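Local coordinates for protein-tyrosine-phosphatase PTP1 (Arabidopsis thaliana, PDB 6KRW) that removes phosphate from phosphotyrosine in proteins, including the MAP kinase MPK6, and with MKP1 modulates plant defence responses, at residues A[42-55]-A[65-77]. Numbering follows the deposited sequence.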
loop_
_atom_site.group_PDB
_atom_site.type_symbol
_atom_site.label_atom_id
_atom_site.label_comp_id
_atom_site.label_asym_id
_atom_site.label_seq_id
_atom_site.Cartn_x
_atom_site.Cartn_y
_atom_site.Cartn_z
ATOM N N MET A 42 -5.510 0.918 -19.142
ATOM C CA MET A 42 -6.860 0.327 -19.205
ATOM C C MET A 42 -7.883 1.446 -19.273
ATOM O O MET A 42 -7.729 2.475 -18.545
ATOM C CB MET A 42 -7.092 -0.545 -17.978
ATOM C CG MET A 42 -8.456 -1.174 -17.930
ATOM S SD MET A 42 -8.665 -2.340 -16.559
ATOM C CE MET A 42 -7.579 -3.675 -17.062
ATOM N N TRP A 43 -8.892 1.298 -20.104
ATOM C CA TRP A 43 -9.979 2.282 -20.208
ATOM C C TRP A 43 -11.127 1.912 -19.286
ATOM O O TRP A 43 -11.369 0.750 -19.024
ATOM C CB TRP A 43 -10.387 2.471 -21.675
ATOM C CG TRP A 43 -9.199 2.873 -22.475
ATOM C CD1 TRP A 43 -8.442 2.093 -23.307
ATOM C CD2 TRP A 43 -8.555 4.154 -22.428
ATOM N NE1 TRP A 43 -7.372 2.805 -23.779
ATOM C CE2 TRP A 43 -7.427 4.079 -23.268
ATOM C CE3 TRP A 43 -8.841 5.359 -21.766
ATOM C CZ2 TRP A 43 -6.585 5.167 -23.458
ATOM C CZ3 TRP A 43 -8.012 6.438 -21.967
ATOM C CH2 TRP A 43 -6.900 6.337 -22.804
ATOM N N PRO A 44 -11.875 2.901 -18.753
ATOM C CA PRO A 44 -12.877 2.618 -17.728
ATOM C C PRO A 44 -13.938 1.578 -18.147
ATOM O O PRO A 44 -14.392 0.820 -17.304
ATOM C CB PRO A 44 -13.512 3.984 -17.428
ATOM C CG PRO A 44 -12.441 4.968 -17.823
ATOM C CD PRO A 44 -11.725 4.349 -19.005
ATOM N N SER A 45 -14.345 1.569 -19.422
ATOM C CA SER A 45 -15.387 0.597 -19.842
ATOM C C SER A 45 -14.927 -0.841 -19.615
ATOM O O SER A 45 -15.819 -1.720 -19.464
ATOM C CB SER A 45 -15.780 0.817 -21.271
ATOM O OG SER A 45 -14.668 0.626 -22.127
ATOM N N GLU A 46 -13.621 -1.092 -19.565
ATOM C CA GLU A 46 -13.118 -2.464 -19.334
ATOM C C GLU A 46 -13.567 -2.965 -17.970
ATOM O O GLU A 46 -13.688 -4.189 -17.760
ATOM C CB GLU A 46 -11.612 -2.528 -19.520
ATOM C CG GLU A 46 -11.169 -2.192 -20.932
ATOM C CD GLU A 46 -9.691 -2.295 -21.198
ATOM O OE1 GLU A 46 -9.155 -3.428 -21.133
ATOM O OE2 GLU A 46 -9.059 -1.230 -21.440
ATOM N N LEU A 47 -13.738 -2.059 -16.996
ATOM C CA LEU A 47 -14.141 -2.465 -15.633
ATOM C C LEU A 47 -15.511 -3.140 -15.647
ATOM O O LEU A 47 -15.777 -3.955 -14.759
ATOM C CB LEU A 47 -14.162 -1.223 -14.722
ATOM C CG LEU A 47 -12.815 -0.547 -14.554
ATOM C CD1 LEU A 47 -13.013 0.745 -13.796
ATOM C CD2 LEU A 47 -11.828 -1.441 -13.840
ATOM N N LEU A 48 -16.373 -2.842 -16.629
ATOM C CA LEU A 48 -17.712 -3.473 -16.632
ATOM C C LEU A 48 -17.612 -4.990 -16.879
ATOM O O LEU A 48 -18.548 -5.673 -16.487
ATOM C CB LEU A 48 -18.561 -2.868 -17.744
ATOM C CG LEU A 48 -18.820 -1.378 -17.605
ATOM C CD1 LEU A 48 -19.594 -0.901 -18.815
ATOM C CD2 LEU A 48 -19.557 -1.093 -16.307
ATOM N N LEU A 49 -16.494 -5.445 -17.417
ATOM C CA LEU A 49 -16.308 -6.893 -17.703
ATOM C C LEU A 49 -15.312 -7.543 -16.744
ATOM O O LEU A 49 -15.438 -8.729 -16.487
ATOM C CB LEU A 49 -15.899 -7.060 -19.168
ATOM C CG LEU A 49 -17.031 -6.821 -20.165
ATOM C CD1 LEU A 49 -16.475 -6.437 -21.528
ATOM C CD2 LEU A 49 -17.928 -8.050 -20.275
ATOM N N ASN A 50 -14.336 -6.794 -16.236
ATOM C CA ASN A 50 -13.299 -7.417 -15.376
ATOM C C ASN A 50 -13.515 -7.108 -13.891
ATOM O O ASN A 50 -12.792 -7.707 -13.091
ATOM C CB ASN A 50 -11.890 -7.094 -15.865
ATOM C CG ASN A 50 -11.537 -5.621 -15.774
ATOM O OD1 ASN A 50 -12.108 -4.879 -14.959
ATOM N ND2 ASN A 50 -10.613 -5.190 -16.615
ATOM N N SER A 51 -14.484 -6.260 -13.546
ATOM C CA SER A 51 -14.720 -5.872 -12.135
ATOM C C SER A 51 -16.215 -5.933 -11.858
ATOM O O SER A 51 -16.796 -5.010 -11.323
ATOM C CB SER A 51 -14.106 -4.507 -11.843
ATOM O OG SER A 51 -12.760 -4.452 -12.203
ATOM N N THR A 52 -16.855 -7.034 -12.229
ATOM C CA THR A 52 -18.326 -7.143 -12.155
ATOM C C THR A 52 -18.825 -7.038 -10.713
ATOM O O THR A 52 -19.913 -6.484 -10.502
ATOM C CB THR A 52 -18.811 -8.441 -12.812
ATOM O OG1 THR A 52 -18.347 -9.580 -12.099
ATOM C CG2 THR A 52 -18.317 -8.540 -14.236
ATOM N N VAL A 53 -18.109 -7.603 -9.752
ATOM C CA VAL A 53 -18.649 -7.609 -8.369
ATOM C C VAL A 53 -18.634 -6.164 -7.831
ATOM O O VAL A 53 -19.625 -5.754 -7.230
ATOM C CB VAL A 53 -17.877 -8.583 -7.462
ATOM C CG1 VAL A 53 -18.413 -8.527 -6.046
ATOM C CG2 VAL A 53 -17.990 -9.987 -8.025
ATOM N N ALA A 54 -17.549 -5.445 -8.077
ATOM C CA ALA A 54 -17.412 -4.042 -7.629
ATOM C C ALA A 54 -18.498 -3.171 -8.255
ATOM O O ALA A 54 -18.886 -2.157 -7.597
ATOM C CB ALA A 54 -16.046 -3.504 -7.987
ATOM N N MET A 55 -18.886 -3.475 -9.496
ATOM C CA MET A 55 -19.828 -2.625 -10.278
ATOM C C MET A 55 -21.279 -3.055 -10.000
ATOM O O MET A 55 -22.171 -2.385 -10.494
ATOM C CB MET A 55 -19.528 -2.665 -11.784
ATOM C CG MET A 55 -18.167 -2.094 -12.179
ATOM S SD MET A 55 -17.903 -0.425 -11.605
ATOM C CE MET A 55 -16.215 -0.142 -12.107
ATOM N N TYR A 65 -14.753 5.925 -5.032
ATOM C CA TYR A 65 -14.702 6.510 -6.379
ATOM C C TYR A 65 -15.244 5.482 -7.352
ATOM O O TYR A 65 -14.909 4.283 -7.236
ATOM C CB TYR A 65 -13.273 6.885 -6.765
ATOM C CG TYR A 65 -12.631 7.871 -5.831
ATOM C CD1 TYR A 65 -12.963 9.211 -5.890
ATOM C CD2 TYR A 65 -11.764 7.448 -4.842
ATOM C CE1 TYR A 65 -12.396 10.114 -5.012
ATOM C CE2 TYR A 65 -11.171 8.351 -3.966
ATOM C CZ TYR A 65 -11.503 9.690 -4.044
ATOM O OH TYR A 65 -10.942 10.588 -3.164
ATOM N N SER A 66 -16.044 5.917 -8.313
ATOM C CA SER A 66 -16.779 4.965 -9.180
ATOM C C SER A 66 -15.839 4.229 -10.147
ATOM O O SER A 66 -16.218 3.122 -10.593
ATOM C CB SER A 66 -17.879 5.681 -9.903
ATOM O OG SER A 66 -17.351 6.645 -10.790
ATOM N N ASP A 67 -14.678 4.783 -10.476
ATOM C CA ASP A 67 -13.765 4.211 -11.497
ATOM C C ASP A 67 -12.518 3.621 -10.827
ATOM O O ASP A 67 -11.552 3.288 -11.549
ATOM C CB ASP A 67 -13.412 5.290 -12.521
ATOM C CG ASP A 67 -12.774 6.537 -11.916
ATOM O OD1 ASP A 67 -12.811 6.690 -10.682
ATOM O OD2 ASP A 67 -12.261 7.354 -12.689
ATOM N N VAL A 68 -12.502 3.489 -9.501
ATOM C CA VAL A 68 -11.356 2.833 -8.822
ATOM C C VAL A 68 -11.908 1.677 -8.006
ATOM O O VAL A 68 -12.478 1.868 -6.925
ATOM C CB VAL A 68 -10.531 3.785 -7.940
ATOM C CG1 VAL A 68 -9.358 3.019 -7.331
ATOM C CG2 VAL A 68 -10.048 4.985 -8.739
ATOM N N VAL A 69 -11.836 0.489 -8.581
ATOM C CA VAL A 69 -12.454 -0.737 -8.054
ATOM C C VAL A 69 -11.477 -1.872 -8.327
ATOM O O VAL A 69 -10.671 -1.790 -9.264
ATOM C CB VAL A 69 -13.807 -1.030 -8.716
ATOM C CG1 VAL A 69 -14.848 0.000 -8.345
ATOM C CG2 VAL A 69 -13.688 -1.149 -10.227
ATOM N N PRO A 70 -11.539 -2.943 -7.510
ATOM C CA PRO A 70 -10.696 -4.112 -7.737
ATOM C C PRO A 70 -11.259 -4.998 -8.861
ATOM O O PRO A 70 -12.460 -5.110 -9.011
ATOM C CB PRO A 70 -10.739 -4.862 -6.405
ATOM C CG PRO A 70 -12.154 -4.573 -5.910
ATOM C CD PRO A 70 -12.397 -3.116 -6.323
ATOM N N PHE A 71 -10.323 -5.605 -9.565
ATOM C CA PHE A 71 -10.674 -6.672 -10.536
ATOM C C PHE A 71 -11.248 -7.868 -9.808
ATOM O O PHE A 71 -10.802 -8.243 -8.701
ATOM C CB PHE A 71 -9.413 -7.065 -11.295
ATOM C CG PHE A 71 -8.731 -5.944 -12.016
ATOM C CD1 PHE A 71 -9.440 -5.085 -12.850
ATOM C CD2 PHE A 71 -7.364 -5.759 -11.920
ATOM C CE1 PHE A 71 -8.796 -4.059 -13.524
ATOM C CE2 PHE A 71 -6.715 -4.727 -12.579
ATOM C CZ PHE A 71 -7.432 -3.879 -13.378
ATOM N N ASP A 72 -12.192 -8.550 -10.447
ATOM C CA ASP A 72 -12.722 -9.810 -9.890
ATOM C C ASP A 72 -11.597 -10.810 -9.629
ATOM O O ASP A 72 -11.681 -11.551 -8.628
ATOM C CB ASP A 72 -13.743 -10.429 -10.841
ATOM C CG ASP A 72 -15.008 -9.620 -11.028
ATOM O OD1 ASP A 72 -15.415 -8.914 -10.091
ATOM O OD2 ASP A 72 -15.644 -9.713 -12.097
ATOM N N LYS A 73 -10.574 -10.842 -10.498
ATOM C CA LYS A 73 -9.589 -11.947 -10.447
ATOM C C LYS A 73 -8.772 -11.921 -9.147
ATOM O O LYS A 73 -8.298 -12.958 -8.742
ATOM C CB LYS A 73 -8.660 -11.898 -11.652
ATOM C CG LYS A 73 -7.741 -10.702 -11.719
ATOM C CD LYS A 73 -6.799 -10.695 -12.921
ATOM C CE LYS A 73 -5.879 -9.480 -12.905
ATOM N NZ LYS A 73 -5.038 -9.457 -11.683
ATOM N N ASN A 74 -8.618 -10.734 -8.521
ATOM C CA ASN A 74 -7.703 -10.656 -7.348
ATOM C C ASN A 74 -8.302 -9.784 -6.258
ATOM O O ASN A 74 -7.501 -9.389 -5.385
ATOM C CB ASN A 74 -6.311 -10.190 -7.739
ATOM C CG ASN A 74 -6.299 -8.724 -8.140
ATOM O OD1 ASN A 74 -7.255 -8.249 -8.762
ATOM N ND2 ASN A 74 -5.209 -8.016 -7.804
ATOM N N ARG A 75 -9.581 -9.535 -6.239
ATOM C CA ARG A 75 -10.199 -8.755 -5.153
ATOM C C ARG A 75 -10.099 -9.573 -3.878
ATOM O O ARG A 75 -10.099 -10.822 -3.889
ATOM C CB ARG A 75 -11.641 -8.393 -5.460
ATOM C CG ARG A 75 -12.612 -9.559 -5.534
ATOM C CD ARG A 75 -13.984 -9.123 -5.985
ATOM N NE ARG A 75 -14.903 -10.252 -5.924
ATOM C CZ ARG A 75 -15.631 -10.612 -4.901
ATOM N NH1 ARG A 75 -15.621 -9.897 -3.766
ATOM N NH2 ARG A 75 -16.372 -11.709 -4.988
ATOM N N ILE A 76 -9.991 -8.883 -2.752
ATOM C CA ILE A 76 -10.052 -9.545 -1.441
ATOM C C ILE A 76 -11.508 -9.801 -1.074
ATOM O O ILE A 76 -12.328 -8.892 -1.125
ATOM C CB ILE A 76 -9.366 -8.678 -0.364
ATOM C CG1 ILE A 76 -7.936 -8.317 -0.763
ATOM C CG2 ILE A 76 -9.424 -9.369 0.992
ATOM C CD1 ILE A 76 -6.992 -9.505 -0.959
ATOM N N VAL A 77 -11.820 -11.051 -0.741
ATOM C CA VAL A 77 -13.195 -11.460 -0.427
ATOM C C VAL A 77 -13.331 -11.632 1.085
ATOM O O VAL A 77 -12.541 -12.357 1.696
ATOM C CB VAL A 77 -13.510 -12.770 -1.169
ATOM C CG1 VAL A 77 -14.912 -13.227 -0.868
ATOM C CG2 VAL A 77 -13.264 -12.649 -2.659
HETATM O O HOH W 1 -14.833 -11.045 -14.239
HETATM O O HOH W 2 -10.906 -9.738 -13.245
HETATM O O HOH W 3 -14.890 -6.576 -8.586
#
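Asp72 reaches across to Thr52 and Val53, in the weakly bonded helix of about 52-55, and binds them with both carboxylate oxygens. Its CB lies 3.7 Å from Asn50 O, the carbonyl that accepts a nearly straight bond from Asp72 N (165°). With CG anti to the carbonyl carbon (chi1 -66°), the carboxylate turns toward Thr52 N. Asp72 OD1 offers its syn lone pair to Val53 N at 3.0 Å. Asp72 OD2 takes Thr52 N and, from the opposite face of the carboxylate plane, Thr52 OG1 at 2.7 Å. Waters add a donor to each oxygen. With an alanine in its place, the Thr52 and Val53 amides would probably lose their carboxylate acceptor and the Thr52 hydroxyl be freed to turn.

Beyond it, Val53 CG1 sits over the centre of one face of the Arg75 guanidinium, whose NH2 bonds Lys87 O. On the other flank, Met42 SD meets the Phe71 ring at its edge, 3.5 Å from Phe71 CE1, a Met-aromatic contact; Asn50 OD1 approaches CD1 near the ring plane. Val69 packs tightly against Ala54 and Met55 CE. The carboxylate thus ties a short helical turn to the loop running from Tyr65, bonded to the probable substrate-binding Ser238 of the phosphatase domain, toward strand 75-77.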